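Ribosomal protein S2-related protein (Deinococcus radiodurans, PDB 2JH3) binds a [4Fe-4S] cluster and resembles chelatases in fold, and may therefore act as a sirohydrochlorin ferrochelatase. Local coordinates at residues A[125-129]-A[247-253]; A[132-136]-A[241-245]; A[142-148]-A[204-210]; A[195-200]-A[230-235]. All coordinates share one frame; numbering follows the deposited sequence.

How the interactions relate
Four contacts show how a domain of chelatase-like fold is closed by pairing pieces that lie far apart in its sequence. Helix 122-133 comes first: its middle meets the loop before helix 253-262 in interaction 1, the widest closure. Within the long stretch that interaction 1 closes lies interaction 2, where the end of the same helix meets strand 241-243. Interaction 3 falls within both, joining strands 144-149 and 207-211 at the heart of a parallel sheet. Interaction 4 packs the 195-200 turn on helix 218-234; its segments alternate with those of interaction 3, so these two loops cross, while both wider loops enclose it. Helices and turns are thereby tied to one sheet, and interaction 2 shares backbone bonds with interaction 3.

Interaction 1. Residues A[125-129]-A[247-253]; sequences AIAAQ and VGEHPAV
Apolar contacts group around A125 and V247. The methyl of A125 sits against V247 CG2 and A252 CB, with CB of A125 4.1 Å from CB of A252, while V253 CG1 lies a little farther from the same methyl. With its CG2 anti to the backbone N, V247 sends this branch toward the helix, 3.8 Å from A125 O; I126 CG1 touches the same methyl, while its CG2 branch packs on L145 and L147 of strand 144-149.

The aromatic contacts belong to H250. Its ring packs against A128 and Q129, with the backbone N of Q129 over one face and P251 CD over the opposite one. A128 CB approaches CE1 of H250 obliquely at 3.5 Å, and the CA of Q129 stands 3.8 Å from CD2 of H250. The Q129 chain, bent at chi2 (51°), runs slantwise to the imidazole, its amide turned 68° from the ring plane, and its OE1 lies 3.9 Å from H250 CD2.

In fold terms, this is a helix packed on the parallel sheet that holds strands 144-149 and 241-243, meeting the connection from strand 241-243 to helix 253-262.

Polar bonds are found within the connection and beyond it, none running directly between 125-129 and 247-253. A252 N donates to ND1 of H250 over 3.3 Å, a capping bond at the type I turn from H250 to V253, with the donor tilted 35° out of the ring plane. NE2 of H250 is hydrogen-bonded to OD2 of D132, farther along helix 122-133, so both ring nitrogens help fix the imidazole's rotation.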
loop_
_atom_site.group_PDB
_atom_site.type_symbol
_atom_site.label_atom_id
_atom_site.label_comp_id
_atom_site.label_asym_id
_atom_site.label_seq_id
_atom_site.Cartn_x
_atom_site.Cartn_y
_atom_site.Cartn_z
ATOM N N ALA A 125 34.295 16.152 -20.489
ATOM C CA ALA A 125 33.752 15.076 -19.653
ATOM C C ALA A 125 33.714 13.733 -20.433
ATOM O O ALA A 125 34.017 12.704 -19.900
ATOM C CB ALA A 125 32.343 15.466 -19.114
ATOM N N ILE A 126 33.310 13.791 -21.696
ATOM C CA ILE A 126 33.311 12.626 -22.589
ATOM C C ILE A 126 34.739 12.052 -22.764
ATOM O O ILE A 126 34.957 10.885 -22.466
ATOM C CB ILE A 126 32.783 13.014 -23.980
ATOM C CG1 ILE A 126 31.275 13.294 -23.935
ATOM C CG2 ILE A 126 33.169 11.895 -25.042
ATOM C CD1 ILE A 126 30.726 14.037 -25.187
ATOM N N ALA A 127 35.690 12.893 -23.186
ATOM C CA ALA A 127 37.137 12.519 -23.211
ATOM C C ALA A 127 37.644 11.938 -21.911
ATOM O O ALA A 127 38.364 10.908 -21.878
ATOM C CB ALA A 127 38.004 13.676 -23.693
ATOM N N ALA A 128 37.235 12.504 -20.798
ATOM C CA ALA A 128 37.764 11.991 -19.545
ATOM C C ALA A 128 37.268 10.602 -19.249
ATOM O O ALA A 128 38.037 9.733 -18.825
ATOM C CB ALA A 128 37.425 12.901 -18.434
ATOM N N GLN A 129 35.972 10.388 -19.438
ATOM C CA GLN A 129 35.367 9.067 -19.293
ATOM C C GLN A 129 36.049 8.085 -20.280
ATOM O O GLN A 129 36.321 6.941 -19.924
ATOM C CB GLN A 129 33.861 9.188 -19.530
ATOM C CG GLN A 129 33.024 7.957 -19.438
ATOM C CD GLN A 129 33.234 7.174 -18.172
ATOM O OE1 GLN A 129 32.386 7.152 -17.313
ATOM N NE2 GLN A 129 34.365 6.487 -18.071
ATOM N N VAL A 247 28.251 8.913 -19.306
ATOM C CA VAL A 247 29.095 10.034 -19.006
ATOM C C VAL A 247 28.533 10.811 -17.813
ATOM O O VAL A 247 29.296 11.390 -17.018
ATOM C CB VAL A 247 29.265 10.975 -20.209
ATOM C CG1 VAL A 247 27.954 11.648 -20.635
ATOM C CG2 VAL A 247 30.276 12.043 -19.897
ATOM N N GLY A 248 27.207 10.752 -17.675
ATOM C CA GLY A 248 26.484 11.456 -16.616
ATOM C C GLY A 248 26.970 11.050 -15.247
ATOM O O GLY A 248 26.729 11.760 -14.298
ATOM N N GLU A 249 27.645 9.909 -15.131
ATOM C CA GLU A 249 28.073 9.443 -13.839
ATOM C C GLU A 249 29.544 9.829 -13.545
ATOM O O GLU A 249 30.065 9.546 -12.470
ATOM C CB GLU A 249 27.863 7.924 -13.730
ATOM C CG GLU A 249 26.558 7.330 -14.403
ATOM C CD GLU A 249 25.253 7.484 -13.597
ATOM O OE1 GLU A 249 25.078 8.551 -12.962
ATOM O OE2 GLU A 249 24.394 6.545 -13.612
ATOM N N HIS A 250 30.196 10.537 -14.456
ATOM C CA HIS A 250 31.575 10.901 -14.286
ATOM C C HIS A 250 31.762 12.192 -13.410
ATOM O O HIS A 250 31.081 13.170 -13.595
ATOM C CB HIS A 250 32.205 11.096 -15.672
ATOM C CG HIS A 250 33.703 11.048 -15.664
ATOM N ND1 HIS A 250 34.494 12.179 -15.598
ATOM C CD2 HIS A 250 34.560 9.997 -15.712
ATOM C CE1 HIS A 250 35.766 11.827 -15.567
ATOM N NE2 HIS A 250 35.835 10.506 -15.629
ATOM N N PRO A 251 32.762 12.220 -12.514
ATOM C CA PRO A 251 32.849 13.413 -11.635
ATOM C C PRO A 251 33.069 14.706 -12.394
ATOM O O PRO A 251 32.844 15.789 -11.860
ATOM C CB PRO A 251 34.040 13.122 -10.731
ATOM C CG PRO A 251 34.323 11.598 -10.911
ATOM C CD PRO A 251 33.852 11.258 -12.272
ATOM N N ALA A 252 33.521 14.597 -13.634
ATOM C CA ALA A 252 33.811 15.780 -14.429
ATOM C C ALA A 252 32.552 16.555 -14.765
ATOM O O ALA A 252 32.638 17.722 -15.094
ATOM C CB ALA A 252 34.536 15.384 -15.702
ATOM N N VAL A 253 31.376 15.933 -14.662
ATOM C CA VAL A 253 30.141 16.677 -15.004
ATOM C C VAL A 253 29.854 17.815 -14.038
ATOM O O VAL A 253 29.232 18.780 -14.439
ATOM C CB VAL A 253 28.891 15.779 -15.194
ATOM C CG1 VAL A 253 29.033 14.941 -16.477
ATOM C CG2 VAL A 253 28.710 14.825 -14.071
#

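Interaction 2. Residues A[132-136]-A[241-245]; sequences DTLPE and LHVGG
H242 reaches from strand 241-243 to T133 at the end of helix 122-133, and its side chain can be followed outward atom by atom. CB stands 4.0 Å from T133 CG2. Beyond it, chi1 of -44° sets CG anti to the carbonyl carbon and carries the ring past T133 toward the residues that follow the helix. CD2 of H242 meets L134 CD2 at 4.1 Å, the two side chains crossing at about a right angle. CE1 touches P135 CG at 3.6 Å, and NE2 passes near CD of the same proline. P135 CD makes a CH-pi contact over one face, 3.8 Å from the centroid of the H242 ring and 15° off its normal.

The arrangement joins an outermost strand of the parallel chelatase-like sheet to the point where a helix packed on that sheet gives way to loop. L134 is the first residue to leave helical geometry, and its side chain also touches V143 and V208.

Closer to the helix, T133 faces the backbone that leaves the strand. Its CG2, anti to the backbone N, lies 3.7 Å from the carbonyl carbon of V243, and its OG1 comes within 3.3 Å of G244 CA. That hydroxyl is hydrogen-bonded to Q129 O in the preceding turn, which holds the threonine branches in place against G244.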
loop_
_atom_site.group_PDB
_atom_site.type_symbol
_atom_site.label_atom_id
_atom_site.label_comp_id
_atom_site.label_asym_id
_atom_site.label_seq_id
_atom_site.Cartn_x
_atom_site.Cartn_y
_atom_site.Cartn_z
ATOM N N ASP A 132 39.477 7.178 -18.991
ATOM C CA ASP A 132 39.376 6.360 -17.783
ATOM C C ASP A 132 38.976 4.935 -18.109
ATOM O O ASP A 132 39.232 4.013 -17.340
ATOM C CB ASP A 132 38.352 6.948 -16.798
ATOM C CG ASP A 132 38.782 8.311 -16.214
ATOM O OD1 ASP A 132 39.911 8.779 -16.525
ATOM O OD2 ASP A 132 37.955 8.898 -15.442
ATOM N N THR A 133 38.307 4.760 -19.240
ATOM C CA THR A 133 37.767 3.464 -19.635
ATOM C C THR A 133 38.857 2.553 -20.285
ATOM O O THR A 133 38.790 1.328 -20.154
ATOM C CB THR A 133 36.504 3.671 -20.544
ATOM O OG1 THR A 133 35.456 4.298 -19.769
ATOM C CG2 THR A 133 36.006 2.380 -21.111
ATOM N N LEU A 134 39.863 3.151 -20.918
ATOM C CA LEU A 134 40.990 2.396 -21.516
ATOM C C LEU A 134 41.857 1.633 -20.500
ATOM O O LEU A 134 41.990 2.067 -19.337
ATOM C CB LEU A 134 41.904 3.336 -22.281
ATOM C CG LEU A 134 41.208 4.197 -23.311
ATOM C CD1 LEU A 134 42.224 5.103 -23.957
ATOM C CD2 LEU A 134 40.484 3.338 -24.364
ATOM N N PRO A 135 42.464 0.495 -20.936
ATOM C CA PRO A 135 43.404 -0.229 -20.066
ATOM C C PRO A 135 44.506 0.762 -19.840
ATOM O O PRO A 135 44.966 1.382 -20.811
ATOM C CB PRO A 135 43.870 -1.409 -20.929
ATOM C CG PRO A 135 42.834 -1.544 -21.974
ATOM C CD PRO A 135 42.369 -0.153 -22.257
ATOM N N GLU A 136 44.869 0.986 -18.582
ATOM C CA GLU A 136 45.394 2.320 -18.240
ATOM C C GLU A 136 46.768 2.604 -18.856
ATOM O O GLU A 136 47.191 3.763 -18.887
ATOM C CB GLU A 136 45.306 2.618 -16.736
ATOM C CG GLU A 136 45.158 4.121 -16.389
ATOM C CD GLU A 136 43.878 4.821 -16.922
ATOM O OE1 GLU A 136 43.057 4.236 -17.682
ATOM O OE2 GLU A 136 43.702 6.009 -16.567
ATOM N N LEU A 241 36.606 -3.631 -28.198
ATOM C CA LEU A 241 35.792 -2.472 -27.763
ATOM C C LEU A 241 35.844 -2.375 -26.255
ATOM O O LEU A 241 35.378 -3.284 -25.568
ATOM C CB LEU A 241 34.330 -2.643 -28.154
ATOM C CG LEU A 241 33.474 -1.396 -27.856
ATOM C CD1 LEU A 241 33.939 -0.203 -28.673
ATOM C CD2 LEU A 241 32.020 -1.694 -28.164
ATOM N N HIS A 242 36.350 -1.263 -25.745
ATOM C CA HIS A 242 36.177 -0.979 -24.320
ATOM C C HIS A 242 34.883 -0.160 -24.056
ATOM O O HIS A 242 34.660 0.908 -24.624
ATOM C CB HIS A 242 37.424 -0.300 -23.773
ATOM C CG HIS A 242 38.692 -0.935 -24.251
ATOM N ND1 HIS A 242 39.201 -2.094 -23.696
ATOM C CD2 HIS A 242 39.528 -0.590 -25.258
ATOM C CE1 HIS A 242 40.315 -2.420 -24.339
ATOM N NE2 HIS A 242 40.530 -1.528 -25.293
ATOM N N VAL A 243 34.039 -0.689 -23.183
ATOM C CA VAL A 243 32.783 -0.042 -22.868
ATOM C C VAL A 243 32.780 0.688 -21.507
ATOM O O VAL A 243 32.947 0.087 -20.427
ATOM C CB VAL A 243 31.628 -1.024 -22.990
ATOM C CG1 VAL A 243 30.257 -0.315 -22.692
ATOM C CG2 VAL A 243 31.625 -1.579 -24.407
ATOM N N GLY A 244 32.567 2.001 -21.626
ATOM C CA GLY A 244 32.500 2.928 -20.493
ATOM C C GLY A 244 31.057 2.999 -20.036
ATOM O O GLY A 244 30.115 2.619 -20.763
ATOM N N GLY A 245 30.915 3.426 -18.793
ATOM C CA GLY A 245 29.634 3.774 -18.226
ATOM C C GLY A 245 29.229 5.120 -18.780
ATOM O O GLY A 245 30.022 5.782 -19.431
#

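Interaction 3. Residues A[142-148]-A[204-210]; sequences DVTLLLL and AGQAVLV
Five backbone hydrogen bonds join T144, L146 and L148 to Q206, V208 and V210, alternating in direction as parallel pairing requires. The two strands lie side by side in the five-stranded parallel sheet of a chelatase-like domain, with 144-149 central and a 24° angle between the segments. T144 N donates to Q206 O in an almost straight bond, 178° at the hydrogen. T144 O receives V208 N at 2.7 Å, and V208 O in turn accepts L146 N. The next bond, V210 N to L146 O, is 2.8 Å long and runs nearly along the C=O axis. L148 N closes the series less directly, approaching V210 O from above the carbonyl plane.

Before the paired strands, a water bridges the two segments by donating to D142 O and accepting from G205 N.

Side chains leave the sheet on alternate faces. L145, L147, V208 and V210 lie on the face packed by I126, Q129 and T133 of helix 122-133; there L145 CD2 reaches V208 CG1 at 4.1 Å. T144, L146, A207 and L209 occupy the other face, where W198 covers L146 and A207. L209, its CG anti to the backbone N (chi1 178°), points CD1 to within 3.7 Å of L146 CB. The tightest apolar meeting comes where V143 crosses V208 at about a right angle, their CG1 atoms 3.4 Å apart.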
loop_
_atom_site.group_PDB
_atom_site.type_symbol
_atom_site.label_atom_id
_atom_site.label_comp_id
_atom_site.label_asym_id
_atom_site.label_seq_id
_atom_site.Cartn_x
_atom_site.Cartn_y
_atom_site.Cartn_z
ATOM N N ASP A 142 45.635 5.654 -30.583
ATOM C CA ASP A 142 45.320 4.276 -31.049
ATOM C C ASP A 142 43.811 3.864 -30.984
ATOM O O ASP A 142 43.465 2.745 -31.413
ATOM C CB ASP A 142 46.157 3.231 -30.247
ATOM C CG ASP A 142 47.694 3.309 -30.541
ATOM O OD1 ASP A 142 48.109 4.034 -31.465
ATOM O OD2 ASP A 142 48.482 2.618 -29.839
ATOM N N VAL A 143 42.925 4.749 -30.485
ATOM C CA VAL A 143 41.532 4.410 -30.169
ATOM C C VAL A 143 40.477 5.266 -30.913
ATOM O O VAL A 143 40.581 6.492 -30.976
ATOM C CB VAL A 143 41.326 4.491 -28.644
ATOM C CG1 VAL A 143 39.938 4.009 -28.227
ATOM C CG2 VAL A 143 42.340 3.597 -27.934
ATOM N N THR A 144 39.488 4.617 -31.543
ATOM C CA THR A 144 38.318 5.336 -32.064
ATOM C C THR A 144 37.296 5.452 -30.934
ATOM O O THR A 144 37.044 4.486 -30.176
ATOM C CB THR A 144 37.634 4.685 -33.321
ATOM O OG1 THR A 144 38.592 4.500 -34.332
ATOM C CG2 THR A 144 36.563 5.565 -33.900
ATOM N N LEU A 145 36.755 6.677 -30.853
ATOM C CA LEU A 145 35.855 7.127 -29.782
ATOM C C LEU A 145 34.470 6.982 -30.330
ATOM O O LEU A 145 34.138 7.626 -31.291
ATOM C CB LEU A 145 36.046 8.623 -29.506
ATOM C CG LEU A 145 35.693 9.114 -28.082
ATOM C CD1 LEU A 145 35.318 10.529 -28.102
ATOM C CD2 LEU A 145 34.712 8.254 -27.317
ATOM N N LEU A 146 33.674 6.124 -29.730
ATOM C CA LEU A 146 32.295 5.975 -30.157
ATOM C C LEU A 146 31.377 6.586 -29.086
ATOM O O LEU A 146 31.507 6.271 -27.926
ATOM C CB LEU A 146 31.967 4.479 -30.297
ATOM C CG LEU A 146 32.137 3.733 -31.627
ATOM C CD1 LEU A 146 32.962 4.413 -32.626
ATOM C CD2 LEU A 146 32.628 2.312 -31.320
ATOM N N LEU A 147 30.407 7.384 -29.527
ATOM C CA LEU A 147 29.477 8.092 -28.640
ATOM C C LEU A 147 28.072 7.543 -28.896
ATOM O O LEU A 147 27.539 7.710 -29.984
ATOM C CB LEU A 147 29.499 9.601 -28.933
ATOM C CG LEU A 147 30.895 10.255 -28.838
ATOM C CD1 LEU A 147 30.844 11.720 -29.168
ATOM C CD2 LEU A 147 31.502 10.038 -27.498
ATOM N N LEU A 148 27.476 6.918 -27.881
ATOM C CA LEU A 148 26.126 6.361 -27.990
ATOM C C LEU A 148 25.003 7.388 -27.658
ATOM O O LEU A 148 24.970 7.898 -26.579
ATOM C CB LEU A 148 26.033 5.177 -27.055
ATOM C CG LEU A 148 24.750 4.371 -27.069
ATOM C CD1 LEU A 148 24.544 3.673 -28.426
ATOM C CD2 LEU A 148 24.802 3.399 -25.940
ATOM N N ALA A 204 40.455 2.408 -36.795
ATOM C CA ALA A 204 41.558 2.102 -35.895
ATOM C C ALA A 204 41.504 0.647 -35.429
ATOM O O ALA A 204 40.503 -0.056 -35.619
ATOM C CB ALA A 204 41.517 3.044 -34.666
ATOM N N GLY A 205 42.576 0.203 -34.788
ATOM C CA GLY A 205 42.653 -1.127 -34.251
ATOM C C GLY A 205 42.044 -1.314 -32.894
ATOM O O GLY A 205 42.101 -2.414 -32.346
ATOM N N GLN A 206 41.522 -0.230 -32.309
ATOM C CA GLN A 206 40.713 -0.308 -31.070
ATOM C C GLN A 206 39.643 0.775 -31.042
ATOM O O GLN A 206 39.689 1.747 -31.829
ATOM C CB GLN A 206 41.548 -0.147 -29.833
ATOM C CG GLN A 206 42.410 -1.308 -29.533
ATOM C CD GLN A 206 42.757 -1.335 -28.068
ATOM O OE1 GLN A 206 43.288 -0.361 -27.533
ATOM N NE2 GLN A 206 42.416 -2.439 -27.396
ATOM N N ALA A 207 38.673 0.554 -30.149
ATOM C CA ALA A 207 37.544 1.476 -29.971
ATOM C C ALA A 207 37.149 1.570 -28.505
ATOM O O ALA A 207 37.317 0.616 -27.746
ATOM C CB ALA A 207 36.356 1.005 -30.819
ATOM N N VAL A 208 36.609 2.740 -28.123
ATOM C CA VAL A 208 36.025 2.966 -26.773
ATOM C C VAL A 208 34.582 3.585 -26.900
ATOM O O VAL A 208 34.350 4.552 -27.638
ATOM C CB VAL A 208 36.948 3.816 -25.846
ATOM C CG1 VAL A 208 37.233 5.176 -26.464
ATOM C CG2 VAL A 208 36.365 3.889 -24.394
ATOM N N LEU A 209 33.633 2.953 -26.227
ATOM C CA LEU A 209 32.276 3.416 -26.297
ATOM C C LEU A 209 31.950 4.226 -25.025
ATOM O O LEU A 209 32.081 3.737 -23.903
ATOM C CB LEU A 209 31.325 2.246 -26.448
ATOM C CG LEU A 209 29.848 2.582 -26.487
ATOM C CD1 LEU A 209 29.474 3.240 -27.791
ATOM C CD2 LEU A 209 29.071 1.340 -26.325
ATOM N N VAL A 210 31.554 5.461 -25.254
ATOM C CA VAL A 210 30.986 6.324 -24.202
ATOM C C VAL A 210 29.502 6.647 -24.499
ATOM O O VAL A 210 29.164 7.403 -25.411
ATOM C CB VAL A 210 31.854 7.595 -23.936
ATOM C CG1 VAL A 210 31.174 8.590 -22.887
ATOM C CG2 VAL A 210 33.214 7.167 -23.430
HETATM O O HOH W 1 45.309 1.320 -33.328
#

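Interaction 4. Residues A[195-200]-A[230-235]; sequences LSEWPS and QAAERF
E197 O accepts from two groups of S200, its OG at 2.7 Å and its backbone N, and both residues pack against F235 across the contact. The E197 side chain also forms a salt bridge, with OE1 of E197 2.6 Å from NH1 of R234. The hydrogen bond within it is weak, bent to 121°, although the carboxylate oxygen lies at the edge of the guanidinium, close to its plane. E197 gets there by bending at chi2 (-74°), while R234 extends from CG to NE. The other carboxylate oxygen, OE2 of E197, lies at the edge of the F235 ring, 3.5 Å from CZ of F235.

P199 lies over a face of that ring in a CH-pi contact, its CB 4.1 Å from the centroid of the F235 ring. Deeper in, A231 CB approaches the W198 indole obliquely, 3.4 Å from NE1 of W198, and A231 CA makes a CH...O contact with S196 O at 3.2 Å.

The 3-10 turn thus lies against the last turn of helix 218-234. From its inner side L195 and W198 reach strands 144-149 and 207-211, touching L148 and L209, and L146 and A207, respectively.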
loop_
_atom_site.group_PDB
_atom_site.type_symbol
_atom_site.label_atom_id
_atom_site.label_comp_id
_atom_site.label_asym_id
_atom_site.label_seq_id
_atom_site.Cartn_x
_atom_site.Cartn_y
_atom_site.Cartn_z
ATOM N N LEU A 195 24.294 1.106 -33.079
ATOM C CA LEU A 195 25.398 0.467 -32.366
ATOM C C LEU A 195 25.682 -0.969 -32.850
ATOM O O LEU A 195 26.815 -1.420 -32.788
ATOM C CB LEU A 195 25.042 0.453 -30.875
ATOM C CG LEU A 195 25.989 -0.236 -29.922
ATOM C CD1 LEU A 195 27.343 0.393 -29.918
ATOM C CD2 LEU A 195 25.421 -0.259 -28.496
ATOM N N SER A 196 24.642 -1.682 -33.299
ATOM C CA SER A 196 24.772 -3.040 -33.847
ATOM C C SER A 196 25.590 -3.068 -35.162
ATOM O O SER A 196 26.004 -4.109 -35.608
ATOM C CB SER A 196 23.392 -3.669 -34.000
ATOM O OG SER A 196 22.701 -3.022 -35.027
ATOM N N GLU A 197 25.899 -1.897 -35.722
ATOM C CA GLU A 197 26.739 -1.762 -36.869
ATOM C C GLU A 197 28.047 -0.993 -36.552
ATOM O O GLU A 197 28.727 -0.483 -37.451
ATOM C CB GLU A 197 25.950 -0.984 -37.919
ATOM C CG GLU A 197 24.670 -1.653 -38.409
ATOM C CD GLU A 197 24.968 -2.821 -39.341
ATOM O OE1 GLU A 197 24.208 -3.822 -39.314
ATOM O OE2 GLU A 197 25.972 -2.732 -40.090
ATOM N N TRP A 198 28.439 -0.909 -35.296
ATOM C CA TRP A 198 29.544 0.016 -34.925
ATOM C C TRP A 198 30.890 -0.199 -35.641
ATOM O O TRP A 198 31.576 0.771 -35.927
ATOM C CB TRP A 198 29.775 0.065 -33.390
ATOM C CG TRP A 198 30.390 -1.149 -32.749
ATOM C CD1 TRP A 198 29.731 -2.140 -32.070
ATOM C CD2 TRP A 198 31.785 -1.470 -32.654
ATOM N NE1 TRP A 198 30.613 -3.089 -31.608
ATOM C CE2 TRP A 198 31.886 -2.703 -31.953
ATOM C CE3 TRP A 198 32.950 -0.899 -33.179
ATOM C CZ2 TRP A 198 33.117 -3.359 -31.742
ATOM C CZ3 TRP A 198 34.157 -1.540 -32.965
ATOM C CH2 TRP A 198 34.237 -2.767 -32.265
ATOM N N PRO A 199 31.312 -1.455 -35.879
ATOM C CA PRO A 199 32.601 -1.621 -36.563
ATOM C C PRO A 199 32.646 -1.016 -38.008
ATOM O O PRO A 199 33.734 -0.737 -38.509
ATOM C CB PRO A 199 32.799 -3.144 -36.538
ATOM C CG PRO A 199 31.851 -3.653 -35.452
ATOM C CD PRO A 199 30.707 -2.762 -35.552
ATOM N N SER A 200 31.486 -0.781 -38.635
ATOM C CA SER A 200 31.401 -0.062 -39.913
ATOM C C SER A 200 31.920 1.384 -39.839
ATOM O O SER A 200 32.131 2.034 -40.888
ATOM C CB SER A 200 29.960 -0.007 -40.399
ATOM O OG SER A 200 29.166 0.918 -39.671
ATOM N N GLN A 230 25.190 -8.551 -31.720
ATOM C CA GLN A 230 24.903 -8.447 -33.130
ATOM C C GLN A 230 26.059 -7.860 -33.894
ATOM O O GLN A 230 26.381 -8.397 -34.922
ATOM C CB GLN A 230 23.674 -7.600 -33.389
ATOM C CG GLN A 230 22.427 -8.247 -32.928
ATOM C CD GLN A 230 21.249 -7.279 -32.873
ATOM O OE1 GLN A 230 21.328 -6.128 -33.366
ATOM N NE2 GLN A 230 20.118 -7.757 -32.308
ATOM N N ALA A 231 26.658 -6.756 -33.432
ATOM C CA ALA A 231 27.857 -6.244 -34.086
ATOM C C ALA A 231 28.943 -7.331 -34.177
ATOM O O ALA A 231 29.601 -7.495 -35.209
ATOM C CB ALA A 231 28.405 -5.051 -33.354
ATOM N N ALA A 232 29.164 -8.048 -33.084
ATOM C CA ALA A 232 30.258 -9.042 -33.058
ATOM C C ALA A 232 30.051 -10.182 -34.101
ATOM O O ALA A 232 31.025 -10.633 -34.737
ATOM C CB ALA A 232 30.457 -9.612 -31.611
ATOM N N GLU A 233 28.798 -10.609 -34.338
ATOM C CA GLU A 233 28.512 -11.614 -35.398
ATOM C C GLU A 233 28.619 -11.080 -36.786
ATOM O O GLU A 233 29.085 -11.774 -37.676
ATOM C CB GLU A 233 27.094 -12.190 -35.327
ATOM C CG GLU A 233 26.616 -12.724 -34.053
ATOM C CD GLU A 233 25.151 -13.208 -34.142
ATOM O OE1 GLU A 233 24.354 -12.696 -35.009
ATOM O OE2 GLU A 233 24.792 -14.053 -33.296
ATOM N N ARG A 234 28.058 -9.906 -37.021
ATOM C CA ARG A 234 28.046 -9.309 -38.322
ATOM C C ARG A 234 29.439 -8.925 -38.727
ATOM O O ARG A 234 29.707 -8.779 -39.911
ATOM C CB ARG A 234 27.188 -8.061 -38.350
ATOM C CG ARG A 234 25.763 -8.311 -38.243
ATOM C CD ARG A 234 25.039 -7.016 -37.908
ATOM N NE ARG A 234 23.702 -7.283 -37.392
ATOM C CZ ARG A 234 22.790 -6.359 -37.159
ATOM N NH1 ARG A 234 23.085 -5.085 -37.369
ATOM N NH2 ARG A 234 21.607 -6.702 -36.661
ATOM N N PHE A 235 30.327 -8.756 -37.750
ATOM C CA PHE A 235 31.668 -8.167 -37.975
ATOM C C PHE A 235 32.633 -8.954 -37.142
ATOM O O PHE A 235 33.193 -8.435 -36.158
ATOM C CB PHE A 235 31.731 -6.679 -37.544
ATOM C CG PHE A 235 30.847 -5.717 -38.362
ATOM C CD1 PHE A 235 31.363 -5.035 -39.465
ATOM C CD2 PHE A 235 29.556 -5.433 -37.969
ATOM C CE1 PHE A 235 30.568 -4.096 -40.163
ATOM C CE2 PHE A 235 28.767 -4.535 -38.662
ATOM C CZ PHE A 235 29.270 -3.854 -39.738
#